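Local structure of HcgB (Methanococcus maripaludis, 5D5P) at residues K48-V53 with I138-E143; V53-I57 with L146-L150; D76-A82 with T100-I106. The protein probably acts as a guanylyltransferase in the biosynthesis of the FeGP cofactor of [Fe]-hydrogenase. All blocks are in the same frame, centred on the assembly; numbering follows the deposited sequence.

In the fold
Contacts 1 and 2 are successive parts of one interface, helix 47-57 against helix 138-151, with centres about 9 Å apart and Val53 shared between them. Contact 1, at the N-terminal ends, is partly buried and mixes valines with lysine and aspartate; contact 2, further along, is buried and wholly aliphatic. Contact 3 sits elsewhere, its centre about 18 Å from that of contact 1, where the entry to helix 81-92 meets the end of strand 97-103 beside the second subunit. Also partly buried, it relies on hydrogen bonds and water rather than apolar packing. Arg101 joins the two regions: salt-bridged to Glu145, it belongs to contact 3 but packs on Ile138, Thr141 and Val142 of contact 1.

Contact 1: K48-V53 with I138-E143; sequences KKFKVV and IDKTVE
Val52 lies over the first turns of the opposite helix, its chi1 t rotamer setting CG1 4.0 Å from Val142 CG1 and 3.7 Å from the backbone Glu143 N, while Val52 CG2 meets Asp139 CB at 3.9 Å. Both segments are regular alpha-helix, with i to i+4 hydrogen bonds such as Val52 N to Lys48 O (3.2 Å) and Val142 N to Ile138 O (2.9 Å). They run in broadly the same direction, crossing at -37° with axes 9.4 Å apart at closest approach; in register, Lys49 CA lies 6.4 Å from Asp139 CA and Val52 CA 6.3 Å from Glu143 CA. Val142, also t, additionally receives Val53 CG2 on its CG1 at 3.9 Å. Toward the N-terminal ends the lysines contribute mainly their aliphatic chains. Lys49, extended from chi1 m, brings CE to 3.5 Å from Ile138 CG1 and CD to 4.1 Å from Val142 CG2. Lys48, t at chi1 and chi2 and then p at chi3, passes its CG 3.0 Å from Asp139 OD1 and ends with NZ 3.4 Å from Ile138 CG2. Its NZ remains 4.2 Å from Asp139 OD1, too far for a salt bridge, leaving this buried oxygen without a hydrogen-bond partner. This is helix-helix packing on a sheet: Phe50 and Val53 rest on Val42 of strand 39-43, and Ile138 and Val142 lean on Arg101 of strand 97-103.

Contact 2: V53-I57 with L146-L150; sequences VSDII and LITAL
Two helical segments, 53-57 and 146-150, run the same way at a crossing angle of -33°, their axes 11.3 Å apart at closest approach. Val53 CA faces Leu146 CA at 7.2 Å and Ile56 CA faces Ile147 CA at 8.0 Å, a spacing filled by branched side chains. Within the helices, Ile57 N bonds to Val53 O at 3.0 Å and Leu150 N to Leu146 O at 2.9 Å. Leu146, with chi1 t and chi2 p, pushes its CD2 into the facing helix: it lies 3.8 Å from Val53 CA, 3.9 Å from Val53 CG1, 3.8 Å from Ile56 CD1 and 4.2 Å from Ile57 CG1. Ile56, m then t, points across and spans one turn of its partner, with CD1 4.1 Å from Ile147 CG1 and CG2 3.8 Å from Leu150 CD1. Ile57, m at both chi angles, turns its end inward so that CD1 comes 4.4 Å from Leu150 CD1. Ile99 of strand 97-103, under Val53 and Ile57, and Ile115 of strand 111-117, under Leu146 and Leu150, continue this helix-on-sheet hydrophobic core. With no hydrogen bond or charge pair between the segments, the helices are held here by van der Waals packing and the exclusion of water.

Contact 3: D76-A82 with T100-I106; sequences DLTRMPA and TRGRLGI
Arg103 folds back over segment 76-82, its chi1 and chi2 t and chi3 p letting NH2 hydrogen-bond to Asp76 O at 2.9 Å and NE to Gly105 O at 3.0 Å. Pro81 CG, 3.7 Å from Arg103 NH2, and Asp76 OD1 cover one face of the guanidinium. Because Asp76 OD1 lies out of plane, 4.2 Å from Arg103 NH1, no salt bridge forms; a water links Asp76 OD1 to Arg103 N instead. Other waters join Asp76 O to Arg103 NH1, and Arg103 NH2 to Thr78 O and Gly105 O. Segment 76-80, mostly loop, leads through the N-cap Met80 into helix 81-92 and docks on the end of strand 97-103, with CA atoms 4.0 Å apart for Ala82 and Gly102 and 5.0 Å for Met80 and Gly105. Ala82 N bonds to Arg103 O at 3.0 Å, Thr100 OG1 (chi1 t) to Ala82 O at 2.8 Å. Arg79 NH2 hydrogen-bonds to Lys119 O of the second subunit. Backbone carbonyls thus pin loop to strand, one arginine and water supplying most donors.

Contact 1: K48-V53 with I138-E143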
loop_
_atom_site.group_PDB
_atom_site.type_symbol
_atom_site.label_atom_id
_atom_site.label_comp_id
_atom_site.label_asym_id
_atom_site.label_seq_id
_atom_site.Cartn_x
_atom_site.Cartn_y
_atom_site.Cartn_z
ATOM N N LYS A 48 -19.825 8.458 -9.048
ATOM C CA LYS A 48 -19.331 9.590 -8.274
ATOM C C LYS A 48 -17.812 9.510 -8.057
ATOM O O LYS A 48 -17.113 10.514 -8.244
ATOM C CB LYS A 48 -20.102 9.661 -6.957
ATOM C CG LYS A 48 -19.682 10.741 -6.038
ATOM C CD LYS A 48 -20.556 10.762 -4.769
ATOM C CE LYS A 48 -20.189 9.660 -3.794
ATOM N NZ LYS A 48 -20.998 9.735 -2.540
ATOM N N LYS A 49 -17.291 8.333 -7.690
ATOM C CA LYS A 49 -15.836 8.163 -7.576
ATOM C C LYS A 49 -15.181 8.307 -8.944
ATOM O O LYS A 49 -14.106 8.924 -9.061
ATOM C CB LYS A 49 -15.483 6.801 -6.974
ATOM C CG LYS A 49 -15.970 6.665 -5.526
ATOM C CD LYS A 49 -15.449 5.389 -4.851
ATOM C CE LYS A 49 -16.240 5.130 -3.569
ATOM N NZ LYS A 49 -16.777 3.746 -3.465
ATOM N N PHE A 50 -15.806 7.744 -9.982
ATOM C CA PHE A 50 -15.240 7.856 -11.330
ATOM C C PHE A 50 -15.065 9.310 -11.740
ATOM O O PHE A 50 -14.035 9.698 -12.316
ATOM C CB PHE A 50 -16.118 7.153 -12.361
ATOM C CG PHE A 50 -15.629 7.311 -13.767
ATOM C CD1 PHE A 50 -14.443 6.726 -14.175
ATOM C CD2 PHE A 50 -16.338 8.075 -14.676
ATOM C CE1 PHE A 50 -13.990 6.876 -15.460
ATOM C CE2 PHE A 50 -15.874 8.231 -15.968
ATOM C CZ PHE A 50 -14.696 7.624 -16.353
ATOM N N LYS A 51 -16.059 10.131 -11.437
ATOM C CA LYS A 51 -15.956 11.541 -11.799
ATOM C C LYS A 51 -14.795 12.224 -11.070
ATOM O O LYS A 51 -14.049 13.019 -11.668
ATOM C CB LYS A 51 -17.256 12.274 -11.510
ATOM C CG LYS A 51 -17.175 13.780 -11.838
ATOM C CD LYS A 51 -18.446 14.551 -11.514
ATOM C CE LYS A 51 -18.252 16.052 -11.771
ATOM N NZ LYS A 51 -17.495 16.331 -13.031
ATOM N N VAL A 52 -14.654 11.939 -9.776
ATOM C CA VAL A 52 -13.549 12.520 -9.022
ATOM C C VAL A 52 -12.217 12.155 -9.689
ATOM O O VAL A 52 -11.375 13.015 -9.890
ATOM C CB VAL A 52 -13.534 12.039 -7.538
ATOM C CG1 VAL A 52 -12.245 12.478 -6.834
ATOM C CG2 VAL A 52 -14.749 12.553 -6.804
ATOM N N VAL A 53 -12.030 10.884 -10.042
ATOM C CA VAL A 53 -10.758 10.442 -10.602
ATOM C C VAL A 53 -10.555 11.015 -12.002
ATOM O O VAL A 53 -9.501 11.542 -12.316
ATOM C CB VAL A 53 -10.669 8.901 -10.651
ATOM C CG1 VAL A 53 -9.447 8.441 -11.417
ATOM C CG2 VAL A 53 -10.634 8.336 -9.218
ATOM N N ILE A 138 -16.815 10.633 1.027
ATOM C CA ILE A 138 -16.032 9.698 0.225
ATOM C C ILE A 138 -15.384 10.418 -0.959
ATOM O O ILE A 138 -14.290 10.059 -1.364
ATOM C CB ILE A 138 -16.895 8.515 -0.266
ATOM C CG1 ILE A 138 -16.025 7.470 -0.951
ATOM C CG2 ILE A 138 -18.033 9.014 -1.154
ATOM C CD1 ILE A 138 -14.972 6.892 -0.042
ATOM N N ASP A 139 -16.012 11.475 -1.477
ATOM C CA ASP A 139 -15.427 12.145 -2.639
ATOM C C ASP A 139 -14.185 12.912 -2.258
ATOM O O ASP A 139 -13.200 12.938 -3.006
ATOM C CB ASP A 139 -16.397 13.149 -3.266
ATOM C CG ASP A 139 -17.542 12.490 -3.960
ATOM O OD1 ASP A 139 -17.449 11.258 -4.168
ATOM O OD2 ASP A 139 -18.517 13.203 -4.312
ATOM N N LYS A 140 -14.192 13.463 -1.055
ATOM C CA LYS A 140 -13.028 14.195 -0.593
ATOM C C LYS A 140 -11.934 13.204 -0.239
ATOM O O LYS A 140 -10.759 13.476 -0.453
ATOM C CB LYS A 140 -13.382 15.074 0.604
ATOM C CG LYS A 140 -13.903 16.457 0.181
ATOM C CD LYS A 140 -13.973 17.427 1.339
ATOM C CE LYS A 140 -14.295 18.836 0.858
ATOM N NZ LYS A 140 -14.250 19.838 1.960
ATOM N N THR A 141 -12.320 12.025 0.229
ATOM C CA THR A 141 -11.335 10.976 0.508
ATOM C C THR A 141 -10.635 10.477 -0.776
ATOM O O THR A 141 -9.405 10.398 -0.828
ATOM C CB THR A 141 -11.982 9.798 1.246
ATOM O OG1 THR A 141 -12.509 10.259 2.502
ATOM C CG2 THR A 141 -10.955 8.679 1.480
ATOM N N VAL A 142 -11.411 10.174 -1.814
ATOM C CA VAL A 142 -10.816 9.692 -3.065
ATOM C C VAL A 142 -9.936 10.792 -3.693
ATOM O O VAL A 142 -8.831 10.520 -4.148
ATOM C CB VAL A 142 -11.918 9.226 -4.042
ATOM C CG1 VAL A 142 -11.331 8.841 -5.391
ATOM C CG2 VAL A 142 -12.654 8.036 -3.438
ATOM N N GLU A 143 -10.417 12.033 -3.677
ATOM C CA GLU A 143 -9.648 13.169 -4.177
ATOM C C GLU A 143 -8.279 13.268 -3.502
ATOM O O GLU A 143 -7.256 13.331 -4.183
ATOM C CB GLU A 143 -10.418 14.474 -3.964
ATOM C CG GLU A 143 -9.672 15.695 -4.445
ATOM C CD GLU A 143 -10.459 16.982 -4.222
ATOM O OE1 GLU A 143 -11.350 17.008 -3.345
ATOM O OE2 GLU A 143 -10.202 17.956 -4.950
#

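Contact 2: V53-I57 with L146-L150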
loop_
_atom_site.group_PDB
_atom_site.type_symbol
_atom_site.label_atom_id
_atom_site.label_comp_id
_atom_site.label_asym_id
_atom_site.label_seq_id
_atom_site.Cartn_x
_atom_site.Cartn_y
_atom_site.Cartn_z
ATOM N N VAL A 53 -12.030 10.884 -10.042
ATOM C CA VAL A 53 -10.758 10.442 -10.602
ATOM C C VAL A 53 -10.555 11.015 -12.002
ATOM O O VAL A 53 -9.501 11.542 -12.316
ATOM C CB VAL A 53 -10.669 8.901 -10.651
ATOM C CG1 VAL A 53 -9.447 8.441 -11.417
ATOM C CG2 VAL A 53 -10.634 8.336 -9.218
ATOM N N SER A 54 -11.594 10.927 -12.818
ATOM C CA SER A 54 -11.515 11.348 -14.207
ATOM C C SER A 54 -11.199 12.839 -14.312
ATOM O O SER A 54 -10.387 13.253 -15.147
ATOM C CB SER A 54 -12.831 11.012 -14.929
ATOM O OG SER A 54 -12.788 11.439 -16.277
ATOM N N ASP A 55 -11.814 13.652 -13.460
ATOM C CA ASP A 55 -11.571 15.082 -13.526
ATOM C C ASP A 55 -10.113 15.419 -13.241
ATOM O O ASP A 55 -9.561 16.323 -13.849
ATOM C CB ASP A 55 -12.477 15.831 -12.547
ATOM C CG ASP A 55 -13.916 15.919 -13.036
ATOM O OD1 ASP A 55 -14.165 15.598 -14.217
ATOM O OD2 ASP A 55 -14.802 16.286 -12.236
ATOM N N ILE A 56 -9.473 14.665 -12.352
ATOM C CA ILE A 56 -8.074 14.939 -12.028
ATOM C C ILE A 56 -7.158 14.438 -13.130
ATOM O O ILE A 56 -6.270 15.146 -13.581
ATOM C CB ILE A 56 -7.663 14.286 -10.687
ATOM C CG1 ILE A 56 -8.303 15.043 -9.527
ATOM C CG2 ILE A 56 -6.138 14.273 -10.544
ATOM C CD1 ILE A 56 -8.271 14.273 -8.227
ATOM N N ILE A 57 -7.372 13.198 -13.541
ATOM C CA ILE A 57 -6.493 12.562 -14.525
ATOM C C ILE A 57 -6.594 13.263 -15.880
ATOM O O ILE A 57 -5.630 13.277 -16.656
ATOM C CB ILE A 57 -6.817 11.080 -14.663
ATOM C CG1 ILE A 57 -6.530 10.387 -13.334
ATOM C CG2 ILE A 57 -6.008 10.439 -15.769
ATOM C CD1 ILE A 57 -5.083 10.518 -12.875
ATOM N N LEU A 146 -5.873 10.490 -4.472
ATOM C CA LEU A 146 -5.307 10.557 -5.825
ATOM C C LEU A 146 -4.280 11.667 -5.932
ATOM O O LEU A 146 -3.197 11.478 -6.511
ATOM C CB LEU A 146 -6.410 10.728 -6.863
ATOM C CG LEU A 146 -5.947 10.812 -8.319
ATOM C CD1 LEU A 146 -5.078 9.621 -8.655
ATOM C CD2 LEU A 146 -7.180 10.826 -9.236
ATOM N N ILE A 147 -4.611 12.819 -5.366
ATOM C CA ILE A 147 -3.691 13.954 -5.367
ATOM C C ILE A 147 -2.405 13.570 -4.619
ATOM O O ILE A 147 -1.291 13.901 -5.056
ATOM C CB ILE A 147 -4.326 15.202 -4.745
ATOM C CG1 ILE A 147 -5.407 15.740 -5.688
ATOM C CG2 ILE A 147 -3.283 16.272 -4.513
ATOM C CD1 ILE A 147 -6.122 16.948 -5.162
ATOM N N THR A 148 -2.555 12.856 -3.512
ATOM C CA THR A 148 -1.390 12.403 -2.746
ATOM C C THR A 148 -0.527 11.442 -3.565
ATOM O O THR A 148 0.705 11.564 -3.590
ATOM C CB THR A 148 -1.822 11.719 -1.422
ATOM O OG1 THR A 148 -2.425 12.710 -0.568
ATOM C CG2 THR A 148 -0.618 11.168 -0.687
ATOM N N ALA A 149 -1.176 10.499 -4.240
ATOM C CA ALA A 149 -0.436 9.488 -5.007
ATOM C C ALA A 149 0.316 10.160 -6.149
ATOM O O ALA A 149 1.446 9.764 -6.478
ATOM C CB ALA A 149 -1.375 8.395 -5.527
ATOM N N LEU A 150 -0.282 11.193 -6.740
ATOM C CA LEU A 150 0.407 11.889 -7.825
ATOM C C LEU A 150 1.537 12.758 -7.284
ATOM O O LEU A 150 2.621 12.753 -7.850
ATOM C CB LEU A 150 -0.564 12.729 -8.652
ATOM C CG LEU A 150 -1.565 11.907 -9.466
ATOM C CD1 LEU A 150 -2.681 12.807 -9.956
ATOM C CD2 LEU A 150 -0.898 11.188 -10.644
#

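Contact 3: D76-A82 with T100-I106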
loop_
_atom_site.group_PDB
_atom_site.type_symbol
_atom_site.label_atom_id
_atom_site.label_comp_id
_atom_site.label_asym_id
_atom_site.label_seq_id
_atom_site.Cartn_x
_atom_site.Cartn_y
_atom_site.Cartn_z
ATOM N N ASP A 76 -12.731 -8.571 -2.920
ATOM C CA ASP A 76 -12.814 -8.394 -1.478
ATOM C C ASP A 76 -12.636 -9.721 -0.747
ATOM O O ASP A 76 -12.645 -9.755 0.477
ATOM C CB ASP A 76 -14.152 -7.744 -1.118
ATOM C CG ASP A 76 -14.139 -6.225 -1.391
ATOM O OD1 ASP A 76 -13.055 -5.669 -1.641
ATOM O OD2 ASP A 76 -15.210 -5.601 -1.431
ATOM N N LEU A 77 -12.505 -10.818 -1.490
ATOM C CA LEU A 77 -12.198 -12.088 -0.839
ATOM C C LEU A 77 -10.736 -12.450 -1.103
ATOM O O LEU A 77 -10.372 -13.625 -1.091
ATOM C CB LEU A 77 -13.119 -13.211 -1.325
ATOM C CG LEU A 77 -14.540 -13.143 -0.727
ATOM C CD1 LEU A 77 -15.377 -12.197 -1.570
ATOM C CD2 LEU A 77 -15.177 -14.515 -0.631
ATOM N N THR A 78 -9.897 -11.443 -1.318
ATOM C CA THR A 78 -8.457 -11.662 -1.499
ATOM C C THR A 78 -7.666 -10.875 -0.456
ATOM O O THR A 78 -8.211 -9.998 0.247
ATOM C CB THR A 78 -7.923 -11.245 -2.895
ATOM O OG1 THR A 78 -7.914 -9.822 -2.997
ATOM C CG2 THR A 78 -8.746 -11.843 -4.032
ATOM N N ARG A 79 -6.383 -11.185 -0.359
ATOM C CA ARG A 79 -5.540 -10.562 0.645
ATOM C C ARG A 79 -5.341 -9.078 0.390
ATOM O O ARG A 79 -5.231 -8.279 1.348
ATOM C CB ARG A 79 -4.184 -11.277 0.707
ATOM C CG ARG A 79 -4.324 -12.617 1.369
ATOM C CD ARG A 79 -3.000 -13.105 1.931
ATOM N NE ARG A 79 -3.161 -14.163 2.922
ATOM C CZ ARG A 79 -2.143 -14.678 3.595
ATOM N NH1 ARG A 79 -0.919 -14.187 3.387
ATOM N NH2 ARG A 79 -2.339 -15.637 4.489
ATOM N N MET A 80 -5.335 -8.688 -0.883
ATOM C CA MET A 80 -5.107 -7.289 -1.234
ATOM C C MET A 80 -6.152 -6.808 -2.238
ATOM O O MET A 80 -5.909 -6.813 -3.460
ATOM C CB MET A 80 -3.675 -7.121 -1.762
ATOM C CG MET A 80 -2.677 -7.257 -0.634
ATOM S SD MET A 80 -1.040 -6.888 -1.231
ATOM C CE MET A 80 -0.915 -8.394 -2.141
ATOM N N PRO A 81 -7.339 -6.429 -1.728
ATOM C CA PRO A 81 -8.436 -6.170 -2.656
ATOM C C PRO A 81 -8.127 -5.044 -3.652
ATOM O O PRO A 81 -8.367 -5.272 -4.847
ATOM C CB PRO A 81 -9.600 -5.823 -1.727
ATOM C CG PRO A 81 -9.299 -6.717 -0.489
ATOM C CD PRO A 81 -7.818 -6.497 -0.330
ATOM N N ALA A 82 -7.601 -3.896 -3.201
ATOM C CA ALA A 82 -7.297 -2.822 -4.159
ATOM C C ALA A 82 -6.433 -3.345 -5.307
ATOM O O ALA A 82 -6.716 -3.084 -6.476
ATOM C CB ALA A 82 -6.568 -1.653 -3.451
ATOM N N THR A 100 -6.940 2.211 -9.336
ATOM C CA THR A 100 -7.784 1.321 -8.545
ATOM C C THR A 100 -7.837 1.766 -7.111
ATOM O O THR A 100 -6.898 2.368 -6.603
ATOM C CB THR A 100 -7.254 -0.142 -8.611
ATOM O OG1 THR A 100 -8.082 -0.977 -7.806
ATOM C CG2 THR A 100 -5.805 -0.225 -8.090
ATOM N N ARG A 101 -8.950 1.481 -6.443
ATOM C CA ARG A 101 -9.036 1.803 -5.044
ATOM C C ARG A 101 -9.840 0.708 -4.385
ATOM O O ARG A 101 -10.759 0.187 -4.996
ATOM C CB ARG A 101 -9.704 3.157 -4.858
ATOM C CG ARG A 101 -9.896 3.540 -3.450
ATOM C CD ARG A 101 -10.900 4.645 -3.289
ATOM N NE ARG A 101 -10.791 5.107 -1.923
ATOM C CZ ARG A 101 -11.713 4.957 -0.990
ATOM N NH1 ARG A 101 -12.854 4.322 -1.252
ATOM N NH2 ARG A 101 -11.468 5.444 0.212
ATOM N N GLY A 102 -9.459 0.317 -3.179
ATOM C CA GLY A 102 -10.195 -0.708 -2.467
ATOM C C GLY A 102 -9.513 -0.928 -1.141
ATOM O O GLY A 102 -8.638 -0.159 -0.739
ATOM N N ARG A 103 -9.860 -2.016 -0.473
ATOM C CA ARG A 103 -9.262 -2.287 0.823
ATOM C C ARG A 103 -7.758 -2.536 0.677
ATOM O O ARG A 103 -7.314 -3.086 -0.323
ATOM C CB ARG A 103 -9.971 -3.489 1.452
ATOM C CG ARG A 103 -9.983 -3.489 2.913
ATOM C CD ARG A 103 -11.116 -4.381 3.361
ATOM N NE ARG A 103 -10.831 -5.774 3.025
ATOM C CZ ARG A 103 -11.735 -6.673 2.619
ATOM N NH1 ARG A 103 -13.020 -6.351 2.476
ATOM N NH2 ARG A 103 -11.343 -7.934 2.386
ATOM N N LEU A 104 -6.983 -2.070 1.648
ATOM C CA LEU A 104 -5.551 -2.313 1.681
ATOM C C LEU A 104 -5.258 -3.792 1.953
ATOM O O LEU A 104 -4.474 -4.434 1.243
ATOM C CB LEU A 104 -4.909 -1.450 2.768
ATOM C CG LEU A 104 -3.484 -1.847 3.141
ATOM C CD1 LEU A 104 -2.499 -1.646 1.952
ATOM C CD2 LEU A 104 -3.073 -1.012 4.347
ATOM N N GLY A 105 -5.879 -4.320 3.010
ATOM C CA GLY A 105 -5.594 -5.692 3.429
ATOM C C GLY A 105 -6.891 -6.279 3.962
ATOM O O GLY A 105 -7.883 -6.286 3.252
ATOM N N ILE A 106 -6.883 -6.734 5.213
ATOM C CA ILE A 106 -8.057 -7.349 5.830
ATOM C C ILE A 106 -9.157 -6.318 6.140
ATOM O O ILE A 106 -8.924 -5.116 6.067
ATOM C CB ILE A 106 -7.675 -8.092 7.124
ATOM C CG1 ILE A 106 -7.341 -7.089 8.241
ATOM C CG2 ILE A 106 -6.512 -9.078 6.863
ATOM C CD1 ILE A 106 -7.366 -7.761 9.649
HETATM O O HOH W 1 -14.730 -8.762 2.267
HETATM O O HOH W 2 -12.194 -3.130 -1.415
HETATM O O HOH W 3 -8.699 -8.828 2.440
#